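Local coordinates for protein de novo designed WSHC8 (PDB 6O35) that assembles, as a computationally designed helical hairpin, into an octameric helical bundle intended as a pore, at the interface of chains A and B. Coordinates in Å, arbitrary orientation; residue numbers count along the deposited sequence, not the author numbering. Chains: chain A/B, de novo designed WSHC8.

The interface of chains A and B. Residues chain A 70, 74, 77; chain B 29, 72, 75-76, 79.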
# COMPACT_ATOMS: atom_id res chain seq x y z
N LEU A 70 16.31 -10.57 -0.40
CA LEU A 70 16.36 -9.11 -0.50
C LEU A 70 15.01 -8.50 -0.14
O LEU A 70 14.95 -7.44 0.49
CB LEU A 70 16.78 -8.70 -1.91
CG LEU A 70 17.57 -7.39 -2.00
N LEU A 74 14.22 -5.81 3.01
CA LEU A 74 13.55 -4.54 2.76
C LEU A 74 12.25 -4.44 3.54
O LEU A 74 11.96 -3.41 4.16
CB LEU A 74 13.28 -4.38 1.26
CG LEU A 74 14.48 -3.99 0.40
CD1 LEU A 74 14.15 -4.16 -1.08
CD2 LEU A 74 14.90 -2.56 0.70
N TRP A 77 13.09 -4.04 7.11
CA TRP A 77 13.60 -2.69 7.23
C TRP A 77 12.47 -1.67 7.21
O TRP A 77 12.47 -0.70 7.97
CB TRP A 77 14.61 -2.43 6.11
CG TRP A 77 15.17 -1.04 6.06
CD1 TRP A 77 15.13 -0.09 7.04
CD2 TRP A 77 15.85 -0.45 4.95
NE1 TRP A 77 15.74 1.06 6.60
CE2 TRP A 77 16.20 0.87 5.32
CE3 TRP A 77 16.21 -0.90 3.67
CZ2 TRP A 77 16.88 1.73 4.47
CZ3 TRP A 77 16.89 -0.04 2.83
CH2 TRP A 77 17.22 1.26 3.23
N PHE B 29 22.30 -1.92 3.11
CA PHE B 29 21.50 -2.47 2.03
C PHE B 29 22.25 -2.38 0.70
O PHE B 29 22.28 -3.34 -0.07
CB PHE B 29 20.16 -1.76 1.93
CG PHE B 29 19.32 -2.22 0.77
CD1 PHE B 29 18.53 -3.35 0.89
CD2 PHE B 29 19.33 -1.53 -0.43
CE1 PHE B 29 17.76 -3.78 -0.18
CE2 PHE B 29 18.57 -1.96 -1.49
CZ PHE B 29 17.78 -3.08 -1.37
N ALA B 72 14.47 -3.39 -6.40
CA ALA B 72 15.09 -3.29 -5.09
C ALA B 72 15.55 -1.86 -4.80
O ALA B 72 15.29 -1.32 -3.72
CB ALA B 72 16.27 -4.26 -4.99
N THR B 75 12.66 0.38 -3.99
CA THR B 75 12.11 0.12 -2.66
C THR B 75 12.99 0.75 -1.58
O THR B 75 12.49 1.44 -0.69
CB THR B 75 11.96 -1.38 -2.44
OG1 THR B 75 11.09 -1.93 -3.44
CG2 THR B 75 11.38 -1.66 -1.06
N ALA B 76 14.30 0.50 -1.63
CA ALA B 76 15.20 1.12 -0.67
C ALA B 76 15.15 2.64 -0.78
O ALA B 76 15.27 3.35 0.23
CB ALA B 76 16.62 0.61 -0.88
N ILE B 79 12.03 3.66 1.09
CA ILE B 79 12.17 3.56 2.54
C ILE B 79 12.99 4.72 3.08
O ILE B 79 12.57 5.42 4.01
CB ILE B 79 12.79 2.20 2.92
CG1 ILE B 79 11.79 1.07 2.64
CG2 ILE B 79 13.23 2.20 4.37
CD1 ILE B 79 12.41 -0.31 2.68
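A:Leu74 of one subunit enters the groove between the two helices of its neighbour, and the branched leucine suits a site walled on more than one side. Its CB passes B:Thr75 CG2 at 4.0 Å. CG then faces the rim of B:Phe29 at CE1, the two side chains crossing at about a right angle. Beyond it the branch divides: CD1 lies 3.7 Å from the B:Thr75 methyl CG2, while CD2 runs in against B:Phe29 CE1 and also meets B:Ala76 CB and B:Ile79 CD1. B:Thr75 offers its methyl to the leucine because CG2 stands anti to the backbone N, with OG1 beside that N (chi1 -59°). One turn away, A:Trp77 lays a face of its indole over B:Ile79, whose CG2 sits 3.6 Å from the centre of the five-membered ring in a CH-pi contact. The far rim, at CZ3, reaches B:Ala76 CB at 3.8 Å and also touches B:Phe29 CB; alanine's small side chain lets the broad ring come this close to the helix. A leucine in place of A:Trp77 would probably leave B:Ile79 CG2 without its aromatic face and open a gap beside B:Phe29 CB. A:Leu70, modelled only to CG, adds a looser contact with B:Phe29. The patch lies midway along the bundle, where helix 55-101 of chain A packs against helices 3-50 and 55-100 of chain B, joining adjacent hairpins of the octamer.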